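Local coordinates for probable LacI-family transcriptional regulator (Corynebacterium glutamicum ATCC 13032, PDB 3BIL), which probably acts as a LacI-family transcription factor that binds cis-regulatory DNA, at residues P170-A175 with T290-N295; E177-N182 with T244-D249; E204-A209 with G216-F221. All coordinates share one frame; numbering follows the deposited sequence.

Contact 1: P170-A175 with T290-N295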
loop_
_atom_site.group_PDB
_atom_site.type_symbol
_atom_site.label_atom_id
_atom_site.label_comp_id
_atom_site.label_asym_id
_atom_site.label_seq_id
_atom_site.Cartn_x
_atom_site.Cartn_y
_atom_site.Cartn_z
ATOM N N PRO A 170 23.553 7.748 -6.596
ATOM C CA PRO A 170 23.164 8.864 -7.468
ATOM C C PRO A 170 22.017 9.729 -6.982
ATOM O O PRO A 170 22.128 10.946 -7.022
ATOM C CB PRO A 170 22.828 8.171 -8.789
ATOM C CG PRO A 170 23.640 6.883 -8.749
ATOM C CD PRO A 170 23.547 6.455 -7.324
ATOM N N GLY A 171 20.931 9.130 -6.493
ATOM C CA GLY A 171 19.814 9.894 -5.875
ATOM C C GLY A 171 20.185 10.609 -4.577
ATOM O O GLY A 171 19.870 11.821 -4.385
ATOM N N ILE A 172 20.887 9.893 -3.690
ATOM C CA ILE A 172 21.315 10.483 -2.411
ATOM C C ILE A 172 22.267 11.674 -2.633
ATOM O O ILE A 172 22.046 12.818 -2.085
ATOM C CB ILE A 172 21.856 9.440 -1.462
ATOM C CG1 ILE A 172 20.743 8.442 -1.112
ATOM C CG2 ILE A 172 22.345 10.093 -0.191
ATOM C CD1 ILE A 172 21.208 7.115 -0.474
ATOM N N ALA A 173 23.263 11.457 -3.495
ATOM C CA ALA A 173 24.186 12.557 -3.859
ATOM C C ALA A 173 23.458 13.756 -4.430
ATOM O O ALA A 173 23.760 14.889 -4.049
ATOM C CB ALA A 173 25.199 12.086 -4.814
ATOM N N ALA A 174 22.458 13.547 -5.306
ATOM C CA ALA A 174 21.734 14.720 -5.822
ATOM C C ALA A 174 20.845 15.403 -4.825
ATOM O O ALA A 174 20.736 16.664 -4.803
ATOM C CB ALA A 174 20.972 14.390 -7.057
ATOM N N ALA A 175 20.183 14.610 -3.992
ATOM C CA ALA A 175 19.415 15.220 -2.908
ATOM C C ALA A 175 20.322 16.017 -1.987
ATOM O O ALA A 175 19.989 17.158 -1.654
ATOM C CB ALA A 175 18.644 14.206 -2.144
ATOM N N THR A 290 9.722 16.290 -2.859
ATOM C CA THR A 290 10.908 15.805 -3.483
ATOM C C THR A 290 11.207 14.397 -2.911
ATOM O O THR A 290 11.245 14.199 -1.720
ATOM C CB THR A 290 12.026 16.809 -3.269
ATOM O OG1 THR A 290 11.630 18.089 -3.807
ATOM C CG2 THR A 290 13.311 16.349 -3.961
ATOM N N VAL A 291 11.432 13.418 -3.760
ATOM C CA VAL A 291 11.688 12.067 -3.298
ATOM C C VAL A 291 12.742 11.414 -4.181
ATOM O O VAL A 291 13.031 11.872 -5.298
ATOM C CB VAL A 291 10.425 11.140 -3.369
ATOM C CG1 VAL A 291 9.315 11.538 -2.308
ATOM C CG2 VAL A 291 9.831 11.064 -4.788
ATOM N N ILE A 292 13.299 10.324 -3.659
ATOM C CA ILE A 292 14.242 9.518 -4.361
ATOM C C ILE A 292 13.510 8.318 -4.915
ATOM O O ILE A 292 12.930 7.531 -4.187
ATOM C CB ILE A 292 15.441 9.166 -3.456
ATOM C CG1 ILE A 292 16.267 10.446 -3.214
ATOM C CG2 ILE A 292 16.310 8.084 -4.104
ATOM C CD1 ILE A 292 17.399 10.257 -2.215
ATOM N N ASP A 293 13.486 8.213 -6.230
ATOM C CA ASP A 293 12.790 7.125 -6.859
ATOM C C ASP A 293 13.786 5.993 -7.109
ATOM O O ASP A 293 14.920 6.219 -7.495
ATOM C CB ASP A 293 12.102 7.620 -8.147
ATOM C CG ASP A 293 11.610 6.480 -9.064
ATOM O OD1 ASP A 293 11.512 5.323 -8.635
ATOM O OD2 ASP A 293 11.315 6.733 -10.238
ATOM N N GLN A 294 13.357 4.775 -6.873
ATOM C CA GLN A 294 14.195 3.626 -7.059
ATOM C C GLN A 294 13.844 2.825 -8.264
ATOM O O GLN A 294 14.477 1.789 -8.525
ATOM C CB GLN A 294 13.985 2.702 -5.900
ATOM C CG GLN A 294 14.940 2.916 -4.822
ATOM C CD GLN A 294 14.647 1.957 -3.770
ATOM O OE1 GLN A 294 15.222 0.866 -3.746
ATOM N NE2 GLN A 294 13.664 2.287 -2.935
ATOM N N ASN A 295 12.807 3.252 -8.964
ATOM C CA ASN A 295 12.427 2.636 -10.205
ATOM C C ASN A 295 12.088 1.150 -10.060
ATOM O O ASN A 295 12.709 0.299 -10.701
ATOM C CB ASN A 295 13.524 2.869 -11.252
ATOM C CG ASN A 295 12.951 3.107 -12.617
ATOM O OD1 ASN A 295 12.528 2.164 -13.307
ATOM N ND2 ASN A 295 12.868 4.387 -13.000
#
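The peptide group joining G171 to I172 offers one flat face to I292, whose terminal methyl CD1 sits over it, 3.6 Å from G171 O. At the rim of that same plane, G171 O is engaged in the helix, accepting a bond from A175 N at 2.8 Å. This is the helix-on-sheet packing of the periplasmic binding protein-like α/β fold: helix 170-175 runs nearly antiparallel to strand 291-293, at 159°, with the axes of the short segments 8.6 Å apart. So near an approach depends on glycine. G171 has no side chain between helix and sheet, and its CA comes within 5.8 Å of I292 CA.

Isoleucine suits the strand position because its longer branch can reach the helix while its CA stays in the sheet. CG1 stands beside the backbone N (chi1 -70°), and the extended second torsion carries CD1 forward against the helix between I172 and A175. It meets I172 CG1 at 4.0 Å, the two isoleucine side chains crossing at about a right angle. I172 points its CB away from the strand and also touches R202, D205 and F206 of helix 197-212. The small A175 points toward the sheet, where it also touches I274 and L327 of the two strands flanking I292.

At the end of the strand, D293 OD1 receives N295 N in an Asx turn, although the modelled bond is doubtfully short. N295 occupies the N-cap position of helix 296-308, where the chain passes back into the other lobe, as in LacI relatives. On the helix, A175 CB lies 4.1 Å from I292 CD1.

Contact 2: E177-N182 with T244-D249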
loop_
_atom_site.group_PDB
_atom_site.type_symbol
_atom_site.label_atom_id
_atom_site.label_comp_id
_atom_site.label_asym_id
_atom_site.label_seq_id
_atom_site.Cartn_x
_atom_site.Cartn_y
_atom_site.Cartn_z
ATOM N N GLU A 177 23.347 17.410 -2.634
ATOM C CA GLU A 177 23.742 18.557 -3.467
ATOM C C GLU A 177 22.702 19.650 -3.440
ATOM O O GLU A 177 23.016 20.790 -3.123
ATOM C CB GLU A 177 24.070 18.141 -4.912
ATOM C CG GLU A 177 25.575 18.102 -5.243
ATOM C CD GLU A 177 26.299 19.436 -4.912
ATOM O OE1 GLU A 177 25.960 20.482 -5.536
ATOM O OE2 GLU A 177 27.203 19.440 -4.026
ATOM N N LEU A 178 21.456 19.273 -3.718
ATOM C CA LEU A 178 20.319 20.175 -3.694
ATOM C C LEU A 178 20.067 20.802 -2.344
ATOM O O LEU A 178 19.750 21.999 -2.276
ATOM C CB LEU A 178 19.070 19.428 -4.182
ATOM C CG LEU A 178 17.785 20.206 -4.490
ATOM C CD1 LEU A 178 18.018 21.253 -5.559
ATOM C CD2 LEU A 178 16.690 19.268 -4.937
ATOM N N LEU A 179 20.187 20.022 -1.260
ATOM C CA LEU A 179 20.051 20.620 0.087
ATOM C C LEU A 179 21.143 21.656 0.297
ATOM O O LEU A 179 20.878 22.767 0.814
ATOM C CB LEU A 179 19.997 19.577 1.241
ATOM C CG LEU A 179 18.759 18.660 1.125
ATOM C CD1 LEU A 179 18.840 17.332 1.860
ATOM C CD2 LEU A 179 17.447 19.406 1.360
ATOM N N ALA A 180 22.353 21.312 -0.135
ATOM C CA ALA A 180 23.490 22.207 0.066
ATOM C C ALA A 180 23.333 23.539 -0.684
ATOM O O ALA A 180 23.517 24.599 -0.065
ATOM C CB ALA A 180 24.764 21.529 -0.312
ATOM N N HIS A 181 22.971 23.498 -1.986
ATOM C CA HIS A 181 22.748 24.728 -2.731
ATOM C C HIS A 181 21.661 25.579 -2.164
ATOM O O HIS A 181 21.721 26.788 -2.290
ATOM C CB HIS A 181 22.450 24.460 -4.194
ATOM C CG HIS A 181 23.610 23.847 -4.917
ATOM N ND1 HIS A 181 23.458 23.012 -6.003
ATOM C CD2 HIS A 181 24.942 23.901 -4.660
ATOM C CE1 HIS A 181 24.651 22.608 -6.406
ATOM N NE2 HIS A 181 25.565 23.125 -5.601
ATOM N N ASN A 182 20.666 24.966 -1.535
ATOM C CA ASN A 182 19.569 25.721 -0.946
ATOM C C ASN A 182 19.791 26.211 0.481
ATOM O O ASN A 182 18.862 26.804 1.098
ATOM C CB ASN A 182 18.300 24.897 -1.026
ATOM C CG ASN A 182 17.662 24.956 -2.419
ATOM O OD1 ASN A 182 17.026 25.955 -2.766
ATOM N ND2 ASN A 182 17.814 23.871 -3.214
ATOM N N THR A 244 15.890 20.104 7.780
ATOM C CA THR A 244 15.518 19.215 6.706
ATOM C C THR A 244 15.393 17.803 7.257
ATOM O O THR A 244 16.208 17.360 8.076
ATOM C CB THR A 244 16.540 19.262 5.524
ATOM O OG1 THR A 244 16.365 20.487 4.786
ATOM C CG2 THR A 244 16.334 18.095 4.513
ATOM N N LEU A 245 14.356 17.088 6.832
ATOM C CA LEU A 245 14.228 15.720 7.261
ATOM C C LEU A 245 14.361 14.863 6.016
ATOM O O LEU A 245 13.693 15.096 5.012
ATOM C CB LEU A 245 12.925 15.504 8.040
ATOM C CG LEU A 245 12.849 16.342 9.348
ATOM C CD1 LEU A 245 11.403 16.431 9.969
ATOM C CD2 LEU A 245 13.872 15.849 10.394
ATOM N N PHE A 246 15.247 13.885 6.075
ATOM C CA PHE A 246 15.638 13.178 4.900
ATOM C C PHE A 246 15.449 11.720 5.306
ATOM O O PHE A 246 16.245 11.124 6.006
ATOM C CB PHE A 246 17.086 13.604 4.509
ATOM C CG PHE A 246 17.646 12.965 3.228
ATOM C CD1 PHE A 246 18.552 13.670 2.449
ATOM C CD2 PHE A 246 17.340 11.676 2.855
ATOM C CE1 PHE A 246 19.106 13.125 1.341
ATOM C CE2 PHE A 246 17.893 11.115 1.765
ATOM C CZ PHE A 246 18.783 11.827 0.992
ATOM N N ALA A 247 14.331 11.155 4.904
ATOM C CA ALA A 247 14.009 9.795 5.293
ATOM C C ALA A 247 14.743 8.890 4.383
ATOM O O ALA A 247 14.983 9.248 3.243
ATOM C CB ALA A 247 12.550 9.586 5.096
ATOM N N GLY A 248 15.041 7.689 4.834
ATOM C CA GLY A 248 15.732 6.717 3.994
ATOM C C GLY A 248 14.867 5.534 3.647
ATOM O O GLY A 248 15.390 4.563 3.115
ATOM N N ASP A 249 13.557 5.611 3.963
ATOM C CA ASP A 249 12.553 4.549 3.652
ATOM C C ASP A 249 11.166 5.073 3.339
ATOM O O ASP A 249 10.820 6.170 3.761
ATOM C CB ASP A 249 12.401 3.592 4.846
ATOM C CG ASP A 249 13.324 2.433 4.737
ATOM O OD1 ASP A 249 13.817 2.236 3.610
ATOM O OD2 ASP A 249 13.588 1.733 5.744
#
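L179, in the last turns of helix 169-181, carries the contact with T244 and F246. Before it, E177 has its OE2 bonded to S213 OG, while L178 contributes its carbonyl to the helix end. L179 then points at the strand. A first torsion of -63° sends CG that way, and the second spreads the two methyls: CD2 meets T244 CG2 tip to tip at 3.6 Å, CD1 touches the same methyl, and CD1 alone reaches the edge of the F246 ring, near its plane, 3.7 Å from F246 CD1. A branched leucine thus serves two strand residues at once. T244 suits its place by being two-sided, giving its methyl to L179 and its hydroxyl OG1 to A184 O. At the end of the segment, N182 leaves helical geometry and folds back, its ND2 binding L178 O at 2.9 Å; N182 N approaches the same oxygen from the opposite face of the carbonyl plane.

L179 also rests on I187 and I274, from strands 187-190 and 272-276, which flank strand 244-247 on either side, and F246 sets its ring edge-to-face with Y189 of strand 187-190. On the sheet's other face, L245 meets V256 and C260 of helix 250-262.

Contact 3: E204-A209 with G216-F221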
loop_
_atom_site.group_PDB
_atom_site.type_symbol
_atom_site.label_atom_id
_atom_site.label_comp_id
_atom_site.label_asym_id
_atom_site.label_seq_id
_atom_site.Cartn_x
_atom_site.Cartn_y
_atom_site.Cartn_z
ATOM N N GLU A 204 25.888 5.021 4.591
ATOM C CA GLU A 204 27.235 5.300 4.015
ATOM C C GLU A 204 27.138 6.457 2.986
ATOM O O GLU A 204 27.825 7.486 3.151
ATOM C CB GLU A 204 27.904 4.084 3.333
ATOM C CG GLU A 204 28.051 2.778 4.141
ATOM C CD GLU A 204 28.547 1.563 3.278
ATOM O OE1 GLU A 204 28.416 0.397 3.748
ATOM O OE2 GLU A 204 29.062 1.762 2.138
ATOM N N ASP A 205 26.253 6.302 1.977
ATOM C CA ASP A 205 26.110 7.262 0.860
ATOM C C ASP A 205 25.686 8.658 1.266
ATOM O O ASP A 205 26.132 9.665 0.729
ATOM C CB ASP A 205 25.138 6.721 -0.174
ATOM C CG ASP A 205 25.606 5.408 -0.769
ATOM O OD1 ASP A 205 24.776 4.655 -1.319
ATOM O OD2 ASP A 205 26.811 5.115 -0.693
ATOM N N PHE A 206 24.789 8.745 2.208
ATOM C CA PHE A 206 24.448 10.045 2.693
ATOM C C PHE A 206 25.670 10.658 3.410
ATOM O O PHE A 206 25.886 11.889 3.331
ATOM C CB PHE A 206 23.201 9.950 3.611
ATOM C CG PHE A 206 23.029 11.131 4.516
ATOM C CD1 PHE A 206 22.360 12.254 4.081
ATOM C CD2 PHE A 206 23.600 11.125 5.803
ATOM C CE1 PHE A 206 22.196 13.361 4.916
ATOM C CE2 PHE A 206 23.490 12.229 6.635
ATOM C CZ PHE A 206 22.776 13.363 6.186
ATOM N N LYS A 207 26.457 9.835 4.115
ATOM C CA LYS A 207 27.637 10.374 4.849
ATOM C C LYS A 207 28.703 10.924 3.875
ATOM O O LYS A 207 29.107 12.104 3.975
ATOM C CB LYS A 207 28.234 9.361 5.855
ATOM C CG LYS A 207 27.573 9.316 7.277
ATOM C CD LYS A 207 27.796 7.932 7.882
ATOM C CE LYS A 207 28.111 7.946 9.406
ATOM N NZ LYS A 207 28.130 6.516 10.018
ATOM N N ALA A 208 29.098 10.092 2.908
ATOM C CA ALA A 208 29.999 10.518 1.813
ATOM C C ALA A 208 29.519 11.728 0.997
ATOM O O ALA A 208 30.292 12.658 0.766
ATOM C CB ALA A 208 30.312 9.343 0.905
ATOM N N ALA A 209 28.253 11.730 0.569
ATOM C CA ALA A 209 27.675 12.906 -0.109
ATOM C C ALA A 209 27.829 14.190 0.679
ATOM O O ALA A 209 28.070 15.232 0.102
ATOM C CB ALA A 209 26.197 12.705 -0.421
ATOM N N GLY A 216 29.914 19.161 5.893
ATOM C CA GLY A 216 30.245 18.700 7.225
ATOM C C GLY A 216 29.205 17.715 7.707
ATOM O O GLY A 216 28.165 17.514 7.047
ATOM N N GLU A 217 29.503 17.097 8.858
ATOM C CA GLU A 217 28.718 16.006 9.419
ATOM C C GLU A 217 27.316 16.483 9.783
ATOM O O GLU A 217 27.140 17.588 10.296
ATOM C CB GLU A 217 29.436 15.379 10.611
ATOM C CG GLU A 217 30.646 14.535 10.200
ATOM C CD GLU A 217 31.602 14.195 11.368
ATOM O OE1 GLU A 217 31.944 12.986 11.534
ATOM O OE2 GLU A 217 32.003 15.137 12.108
ATOM N N GLN A 218 26.316 15.664 9.488
ATOM C CA GLN A 218 24.919 16.097 9.740
ATOM C C GLN A 218 24.301 15.264 10.844
ATOM O O GLN A 218 24.972 14.390 11.381
ATOM C CB GLN A 218 24.101 16.024 8.446
ATOM C CG GLN A 218 24.702 16.837 7.363
ATOM C CD GLN A 218 24.613 18.310 7.622
ATOM O OE1 GLN A 218 23.610 18.786 8.104
ATOM N NE2 GLN A 218 25.670 19.056 7.280
ATOM N N LEU A 219 23.047 15.505 11.196
ATOM C CA LEU A 219 22.389 14.670 12.231
ATOM C C LEU A 219 21.867 13.372 11.655
ATOM O O LEU A 219 21.340 13.380 10.583
ATOM C CB LEU A 219 21.265 15.428 12.843
ATOM C CG LEU A 219 21.835 16.793 13.152
ATOM C CD1 LEU A 219 20.745 17.727 13.560
ATOM C CD2 LEU A 219 22.884 16.645 14.249
ATOM N N VAL A 220 22.028 12.265 12.365
ATOM C CA VAL A 220 21.611 10.961 11.882
ATOM C C VAL A 220 20.811 10.268 12.969
ATOM O O VAL A 220 21.291 10.136 14.094
ATOM C CB VAL A 220 22.813 10.049 11.656
ATOM C CG1 VAL A 220 22.348 8.587 11.599
ATOM C CG2 VAL A 220 23.567 10.415 10.377
ATOM N N PHE A 221 19.607 9.816 12.649
ATOM C CA PHE A 221 18.868 8.948 13.560
ATOM C C PHE A 221 18.839 7.529 12.998
ATOM O O PHE A 221 18.532 7.337 11.818
ATOM C CB PHE A 221 17.451 9.471 13.777
ATOM C CG PHE A 221 16.684 8.709 14.824
ATOM C CD1 PHE A 221 16.578 9.210 16.139
ATOM C CD2 PHE A 221 16.072 7.462 14.507
ATOM C CE1 PHE A 221 15.840 8.476 17.152
ATOM C CE2 PHE A 221 15.373 6.733 15.474
ATOM C CZ PHE A 221 15.243 7.247 16.805
#
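F206, V220 and Q218 bury most of the surface here, F206 reaching from the helix to the other two. They close a beta-alpha-beta crossover, in which strand 187-190 leads through helix 197-212 to strand 219-221, parallel to the first and outermost of the sheet within this chain.

The phenylalanine is the large, flat, apolar group that can fill the layer between helix and sheet. A first torsion of 161° puts CG opposite the backbone N and holds the ring out toward the strand. Its tip, CZ, meets Q218 CB at 3.7 Å, the methylene lying at the ring edge and near its plane. Further along the ring, CE2 comes 4.2 Å from V220 CG2. Other neighbours complete the setting: Y189 stacks on the ring, and V176 of helix 169-181 touches F206 as well.

V220 is a beta-branched residue well suited to an extended strand. It turns its CB toward the helix, and the isopropyl group and the phenylalanine side chain slide past each other in opposite directions. It also touches L203, one turn before F206 in helix 197-212.

Q218 divides its work. Its CB and CG supply apolar surface to F206, whereas a bend at the second torsion leads the amide away from the helix; the amide plane stands nearly perpendicular to the ring. Both polar ends are then used: OE1 accepts from I187 N at the neighbouring strand, and NE2 turns back to G216. Glycine suits position 216 because its positive phi would press a side chain against the preceding carbonyl oxygen. Q218 NE2 reaches G216 O at 2.9 Å with an N-H...O angle of 151°, arriving well above the carbonyl plane (54° out of it).

Overall arrangement
All three contacts belong to one lobe and one mixed sheet. Contacts 1 and 2 share helix 169-181, with centres about 10 Å apart; the centre of contact 3 is about 10 Å from that of contact 2 and 15 Å from that of contact 1. In sequence, contact 3 falls between the two halves of contact 2, which in turn falls between those of contact 1. F246 joins the first two, its CE1 lying 3.7 Å from A175 CB, while I172 CG2 reaches F206 CA at 3.6 Å. Helices 169-181 and 197-212 pack on this sheet, where strands 272-276 and 187-190 separate strands 291-293, 244-247 and 219-221. Contacts 1 and 2 join distant parts of the chain; contact 3 is local.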